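Local coordinates for protein CRISPR-associated endonuclease Cas9 (Campylobacter jejuni subsp. jejuni serotype O:2, PDB 5X2H) that cuts foreign DNA guided by CRISPR RNA in bacterial adaptive immunity, the full-length enzyme using separate RuvC-like and HNH nuclease domains, at residues A[11-22]-A[461-472]. Sequence-based numbering, arbitrary orientation.
Sequences LAFDIGISSIGW and AIKEYRKVLNAL. With nucleotides of chain B.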
loop_
_atom_site.group_PDB
_atom_site.type_symbol
_atom_site.label_atom_id
_atom_site.label_comp_id
_atom_site.label_asym_id
_atom_site.label_seq_id
_atom_site.Cartn_x
_atom_site.Cartn_y
_atom_site.Cartn_z
ATOM N N LEU A 11 22.660 -22.934 10.677
ATOM C CA LEU A 11 21.391 -22.297 11.004
ATOM C C LEU A 11 20.458 -22.463 9.813
ATOM O O LEU A 11 20.802 -22.069 8.694
ATOM C CB LEU A 11 21.579 -20.815 11.332
ATOM C CG LEU A 11 22.340 -20.442 12.603
ATOM C CD1 LEU A 11 22.501 -18.934 12.703
ATOM C CD2 LEU A 11 21.628 -20.988 13.831
ATOM N N ALA A 12 19.288 -23.046 10.045
ATOM C CA ALA A 12 18.312 -23.274 8.991
ATOM C C ALA A 12 17.044 -22.490 9.288
ATOM O O ALA A 12 16.634 -22.376 10.447
ATOM C CB ALA A 12 17.991 -24.761 8.845
ATOM N N PHE A 13 16.423 -21.953 8.238
ATOM C CA PHE A 13 15.260 -21.085 8.377
ATOM C C PHE A 13 14.168 -21.509 7.407
ATOM O O PHE A 13 14.433 -21.721 6.220
ATOM C CB PHE A 13 15.628 -19.619 8.133
ATOM C CG PHE A 13 16.581 -19.056 9.146
ATOM C CD1 PHE A 13 17.951 -19.175 8.969
ATOM C CD2 PHE A 13 16.110 -18.402 10.272
ATOM C CE1 PHE A 13 18.830 -18.656 9.896
ATOM C CE2 PHE A 13 16.985 -17.877 11.202
ATOM C CZ PHE A 13 18.350 -18.006 11.012
ATOM N N ASP A 14 12.947 -21.625 7.918
ATOM C CA ASP A 14 11.746 -21.849 7.116
ATOM C C ASP A 14 10.956 -20.542 7.152
ATOM O O ASP A 14 10.171 -20.298 8.069
ATOM C CB ASP A 14 10.928 -23.026 7.654
ATOM C CG ASP A 14 9.688 -23.307 6.822
ATOM O OD1 ASP A 14 9.832 -23.833 5.699
ATOM O OD2 ASP A 14 8.569 -23.009 7.296
ATOM N N ILE A 15 11.181 -19.699 6.149
ATOM C CA ILE A 15 10.627 -18.351 6.122
ATOM C C ILE A 15 9.266 -18.401 5.437
ATOM O O ILE A 15 9.180 -18.528 4.212
ATOM C CB ILE A 15 11.572 -17.375 5.410
ATOM C CG1 ILE A 15 12.938 -17.362 6.102
ATOM C CG2 ILE A 15 10.961 -15.980 5.363
ATOM C CD1 ILE A 15 13.972 -16.505 5.407
ATOM N N GLY A 16 8.198 -18.284 6.226
ATOM C CA GLY A 16 6.849 -18.300 5.710
ATOM C C GLY A 16 6.248 -16.906 5.607
ATOM O O GLY A 16 6.852 -15.900 5.968
ATOM N N ILE A 17 5.015 -16.870 5.097
ATOM C CA ILE A 17 4.325 -15.596 4.925
ATOM C C ILE A 17 4.053 -14.944 6.275
ATOM O O ILE A 17 3.964 -13.714 6.372
ATOM C CB ILE A 17 3.029 -15.799 4.114
ATOM C CG1 ILE A 17 2.494 -14.460 3.602
ATOM C CG2 ILE A 17 1.973 -16.532 4.936
ATOM C CD1 ILE A 17 3.260 -13.920 2.417
ATOM N N SER A 18 3.937 -15.745 7.340
ATOM C CA SER A 18 3.641 -15.209 8.663
ATOM C C SER A 18 4.377 -15.958 9.769
ATOM O O SER A 18 4.021 -15.811 10.946
ATOM C CB SER A 18 2.134 -15.242 8.931
ATOM O OG SER A 18 1.609 -16.537 8.703
ATOM N N SER A 19 5.393 -16.749 9.431
ATOM C CA SER A 19 6.097 -17.542 10.427
ATOM C C SER A 19 7.567 -17.645 10.052
ATOM O O SER A 19 7.936 -17.537 8.880
ATOM C CB SER A 19 5.488 -18.942 10.557
ATOM O OG SER A 19 5.486 -19.612 9.308
ATOM N N ILE A 20 8.402 -17.855 11.067
ATOM C CA ILE A 20 9.837 -18.064 10.900
ATOM C C ILE A 20 10.218 -19.271 11.741
ATOM O O ILE A 20 10.277 -19.178 12.973
ATOM C CB ILE A 20 10.663 -16.841 11.315
ATOM C CG1 ILE A 20 10.334 -15.637 10.436
ATOM C CG2 ILE A 20 12.146 -17.161 11.238
ATOM C CD1 ILE A 20 10.762 -15.806 9.003
ATOM N N GLY A 21 10.469 -20.401 11.086
ATOM C CA GLY A 21 11.005 -21.568 11.764
ATOM C C GLY A 21 12.521 -21.589 11.657
ATOM O O GLY A 21 13.084 -21.317 10.601
ATOM N N TRP A 22 13.177 -21.909 12.770
ATOM C CA TRP A 22 14.630 -21.878 12.822
ATOM C C TRP A 22 15.154 -23.052 13.636
ATOM O O TRP A 22 14.536 -23.476 14.615
ATOM C CB TRP A 22 15.145 -20.560 13.414
ATOM C CG TRP A 22 14.660 -20.286 14.804
ATOM C CD1 TRP A 22 13.545 -19.585 15.161
ATOM C CD2 TRP A 22 15.279 -20.704 16.028
ATOM N NE1 TRP A 22 13.429 -19.539 16.528
ATOM C CE2 TRP A 22 14.480 -20.219 17.085
ATOM C CE3 TRP A 22 16.428 -21.441 16.332
ATOM C CZ2 TRP A 22 14.795 -20.449 18.423
ATOM C CZ3 TRP A 22 16.738 -21.668 17.660
ATOM C CH2 TRP A 22 15.924 -21.173 18.690
ATOM N N ALA A 461 8.599 -9.943 6.400
ATOM C CA ALA A 461 9.231 -11.248 6.555
ATOM C C ALA A 461 10.742 -11.123 6.691
ATOM O O ALA A 461 11.360 -11.835 7.491
ATOM C CB ALA A 461 8.874 -12.143 5.369
ATOM N N ILE A 462 11.354 -10.225 5.917
ATOM C CA ILE A 462 12.798 -10.041 5.995
ATOM C C ILE A 462 13.188 -9.461 7.347
ATOM O O ILE A 462 14.217 -9.834 7.926
ATOM C CB ILE A 462 13.279 -9.155 4.833
ATOM C CG1 ILE A 462 12.931 -9.809 3.497
ATOM C CG2 ILE A 462 14.776 -8.896 4.934
ATOM C CD1 ILE A 462 13.342 -8.993 2.293
ATOM N N LYS A 463 12.370 -8.550 7.875
ATOM C CA LYS A 463 12.651 -7.963 9.181
ATOM C C LYS A 463 12.677 -9.032 10.267
ATOM O O LYS A 463 13.619 -9.099 11.066
ATOM C CB LYS A 463 11.612 -6.886 9.493
ATOM C CG LYS A 463 11.534 -6.475 10.950
ATOM C CD LYS A 463 10.229 -6.942 11.572
ATOM C CE LYS A 463 9.865 -6.114 12.791
ATOM N NZ LYS A 463 8.515 -5.510 12.632
ATOM N N GLU A 464 11.653 -9.888 10.299
ATOM C CA GLU A 464 11.607 -10.946 11.302
ATOM C C GLU A 464 12.709 -11.973 11.089
ATOM O O GLU A 464 13.182 -12.580 12.057
ATOM C CB GLU A 464 10.235 -11.624 11.290
ATOM C CG GLU A 464 9.108 -10.750 11.819
ATOM C CD GLU A 464 9.241 -10.450 13.304
ATOM O OE1 GLU A 464 8.838 -9.346 13.727
ATOM O OE2 GLU A 464 9.752 -11.316 14.048
ATOM N N TYR A 465 13.129 -12.188 9.840
ATOM C CA TYR A 465 14.282 -13.049 9.604
ATOM C C TYR A 465 15.541 -12.454 10.217
ATOM O O TYR A 465 16.317 -13.164 10.866
ATOM C CB TYR A 465 14.473 -13.283 8.105
ATOM C CG TYR A 465 15.851 -13.786 7.737
ATOM C CD1 TYR A 465 16.229 -15.100 7.995
ATOM C CD2 TYR A 465 16.778 -12.948 7.127
ATOM C CE1 TYR A 465 17.491 -15.563 7.661
ATOM C CE2 TYR A 465 18.042 -13.400 6.788
ATOM C CZ TYR A 465 18.393 -14.708 7.055
ATOM O OH TYR A 465 19.651 -15.160 6.716
ATOM N N ARG A 466 15.751 -11.148 10.033
ATOM C CA ARG A 466 16.934 -10.503 10.593
ATOM C C ARG A 466 16.915 -10.537 12.116
ATOM O O ARG A 466 17.938 -10.821 12.749
ATOM C CB ARG A 466 17.035 -9.062 10.091
ATOM C CG ARG A 466 18.019 -8.217 10.878
ATOM C CD ARG A 466 18.171 -6.826 10.293
ATOM N NE ARG A 466 19.132 -6.033 11.054
ATOM C CZ ARG A 466 18.803 -5.227 12.059
ATOM N NH1 ARG A 466 17.533 -5.101 12.419
ATOM N NH2 ARG A 466 19.742 -4.545 12.700
ATOM N N LYS A 467 15.758 -10.253 12.718
ATOM C CA LYS A 467 15.665 -10.227 14.174
ATOM C C LYS A 467 15.977 -11.593 14.771
ATOM O O LYS A 467 16.728 -11.693 15.748
ATOM C CB LYS A 467 14.275 -9.755 14.599
ATOM C CG LYS A 467 14.040 -9.794 16.102
ATOM C CD LYS A 467 12.653 -9.280 16.466
ATOM C CE LYS A 467 12.476 -7.829 16.053
ATOM N NZ LYS A 467 11.219 -7.253 16.593
ATOM N N VAL A 468 15.421 -12.657 14.188
ATOM C CA VAL A 468 15.668 -14.000 14.703
ATOM C C VAL A 468 17.121 -14.401 14.483
ATOM O O VAL A 468 17.760 -14.976 15.373
ATOM C CB VAL A 468 14.696 -15.005 14.059
ATOM C CG1 VAL A 468 15.063 -16.429 14.450
ATOM C CG2 VAL A 468 13.269 -14.698 14.476
ATOM N N LEU A 469 17.668 -14.104 13.302
ATOM C CA LEU A 469 19.055 -14.459 13.013
ATOM C C LEU A 469 20.015 -13.732 13.947
ATOM O O LEU A 469 20.921 -14.346 14.524
ATOM C CB LEU A 469 19.388 -14.145 11.553
ATOM C CG LEU A 469 20.873 -14.189 11.168
ATOM C CD1 LEU A 469 21.453 -15.589 11.340
ATOM C CD2 LEU A 469 21.082 -13.691 9.748
ATOM N N ASN A 470 19.831 -12.420 14.113
ATOM C CA ASN A 470 20.733 -11.658 14.970
ATOM C C ASN A 470 20.614 -12.075 16.431
ATOM O O ASN A 470 21.608 -12.036 17.167
ATOM C CB ASN A 470 20.473 -10.159 14.811
ATOM C CG ASN A 470 21.008 -9.615 13.496
ATOM O OD1 ASN A 470 21.820 -10.261 12.836
ATOM N ND2 ASN A 470 20.557 -8.425 13.114
ATOM N N ALA A 471 19.418 -12.480 16.867
ATOM C CA ALA A 471 19.271 -13.002 18.224
ATOM C C ALA A 471 20.049 -14.298 18.399
ATOM O O ALA A 471 20.669 -14.521 19.446
ATOM C CB ALA A 471 17.794 -13.213 18.553
ATOM N N LEU A 472 20.026 -15.169 17.386
ATOM C CA LEU A 472 20.816 -16.395 17.446
ATOM C C LEU A 472 22.307 -16.088 17.439
ATOM O O LEU A 472 23.082 -16.728 18.161
ATOM C CB LEU A 472 20.453 -17.310 16.277
ATOM C CG LEU A 472 19.069 -17.959 16.338
ATOM C CD1 LEU A 472 18.702 -18.586 15.001
ATOM C CD2 LEU A 472 19.025 -18.997 17.449
ATOM P P U B 74 18.053 -2.374 14.931
ATOM O OP1 U B 74 19.469 -2.821 14.903
ATOM O OP2 U B 74 16.975 -3.380 14.770
ATOM O "O5'" U B 74 17.794 -1.588 16.293
ATOM C "C5'" U B 74 18.635 -0.518 16.696
ATOM C "C4'" U B 74 18.008 0.299 17.800
ATOM O "O4'" U B 74 16.729 0.821 17.362
ATOM C "C3'" U B 74 17.686 -0.447 19.087
ATOM O "O3'" U B 74 18.816 -0.575 19.934
ATOM C "C2'" U B 74 16.571 0.394 19.701
ATOM O "O2'" U B 74 17.106 1.498 20.415
ATOM C "C1'" U B 74 15.846 0.923 18.459
ATOM N N1 U B 74 14.601 0.180 18.157
ATOM C C2 U B 74 13.460 0.551 18.842
ATOM O O2 U B 74 13.449 1.444 19.671
ATOM N N3 U B 74 12.329 -0.160 18.525
ATOM C C4 U B 74 12.226 -1.184 17.607
ATOM O O4 U B 74 11.136 -1.734 17.429
ATOM C C5 U B 74 13.451 -1.508 16.937
ATOM C C6 U B 74 14.566 -0.832 17.228
ATOM P P G B 72 8.186 -3.676 9.311
ATOM O OP1 G B 72 8.492 -5.127 9.264
ATOM O OP2 G B 72 7.384 -3.129 10.430
ATOM O "O5'" G B 72 9.557 -2.857 9.286
ATOM C "C5'" G B 72 10.502 -3.034 8.241
ATOM C "C4'" G B 72 11.573 -1.969 8.270
ATOM O "O4'" G B 72 10.970 -0.651 8.155
ATOM C "C3'" G B 72 12.397 -1.875 9.544
ATOM O "O3'" G B 72 13.413 -2.854 9.633
ATOM C "C2'" G B 72 12.926 -0.450 9.482
ATOM O "O2'" G B 72 13.989 -0.352 8.545
ATOM C "C1'" G B 72 11.714 0.285 8.911
ATOM N N9 G B 72 10.856 0.808 9.990
ATOM C C8 G B 72 9.582 0.407 10.318
ATOM N N7 G B 72 9.091 1.056 11.338
ATOM C C5 G B 72 10.099 1.932 11.713
ATOM C C6 G B 72 10.151 2.893 12.759
ATOM O O6 G B 72 9.283 3.176 13.593
ATOM N N1 G B 72 11.370 3.565 12.779
ATOM C C2 G B 72 12.408 3.348 11.907
ATOM N N2 G B 72 13.505 4.099 12.092
ATOM N N3 G B 72 12.374 2.457 10.929
ATOM C C4 G B 72 11.198 1.791 10.890
ATOM P P G B 73 13.857 -3.421 11.070
ATOM O OP1 G B 73 14.842 -4.508 10.840
ATOM O OP2 G B 73 12.631 -3.681 11.866
ATOM O "O5'" G B 73 14.602 -2.196 11.763
ATOM C "C5'" G B 73 15.857 -1.736 11.288
ATOM C "C4'" G B 73 16.314 -0.513 12.043
ATOM O "O4'" G B 73 15.273 0.497 12.005
ATOM C "C3'" G B 73 16.590 -0.700 13.528
ATOM O "O3'" G B 73 17.869 -1.256 13.788
ATOM C "C2'" G B 73 16.420 0.711 14.077
ATOM O "O2'" G B 73 17.578 1.489 13.824
ATOM C "C1'" G B 73 15.282 1.243 13.204
ATOM N N9 G B 73 13.968 1.105 13.860
ATOM C C8 G B 73 12.982 0.196 13.567
ATOM N N7 G B 73 11.931 0.327 14.328
ATOM C C5 G B 73 12.242 1.383 15.174
ATOM C C6 G B 73 11.491 1.986 16.218
ATOM O O6 G B 73 10.358 1.692 16.615
ATOM N N1 G B 73 12.186 3.032 16.818
ATOM C C2 G B 73 13.446 3.447 16.461
ATOM N N2 G B 73 13.957 4.473 17.155
ATOM N N3 G B 73 14.154 2.892 15.493
ATOM C C4 G B 73 13.497 1.875 14.896
#
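Tyr465 drives the edge of its ring into the face of Phe13: the planes stand at 78°, the centroids lie 5.1 Å apart, and Tyr465 CE1 sits over the middle of the Phe13 ring, which defines a T-shaped pair. CG of Tyr465 is anti to the backbone N (chi1 162°), a torsion that carries the ring off the helix flank to the strand; its hydroxyl is hydrogen-bonded to Thr502. Ile15 CD1 closes on the same tyrosine, 3.7 Å from Tyr465 CD1. Val468 CG1 meets the edge of Phe13 near the ring plane and also reaches Trp22, 3.6 Å from Trp22 CD1, so one methyl serves both aromatic rings. Farther along, Leu472 CD2 lies 3.9 Å from the centroid of the six-membered ring of Trp22 and 28° off its normal, a CH-pi contact over the face. The other branch, CD1, touches Phe13 CZ and Leu11 CD2. The Leu469 and Leu11 side chains cross at about a right angle, their CD1 methyls 3.8 Å apart.

The helix has two working faces: away from the apolar one, Arg466 extends to the RNA, its NH2 donating to OP1 of U74 of chain B at 2.8 Å and its NH1 to OP2 of the same phosphate at 3.0 Å, a two-pronged grip with the phosphorus in the guanidinium plane.

Asp14, predicted to be catalytic and metal-binding, projects from the opposite side of the strand 11-15. The helix packs along one face of the antiparallel hairpin 11-15/19-22 and leads into strand 481-485, which pairs parallel with strand 10-15; this five-stranded mixed sheet, order 3-2-1-4-5, is the RNase H fold of the RuvC-like domain.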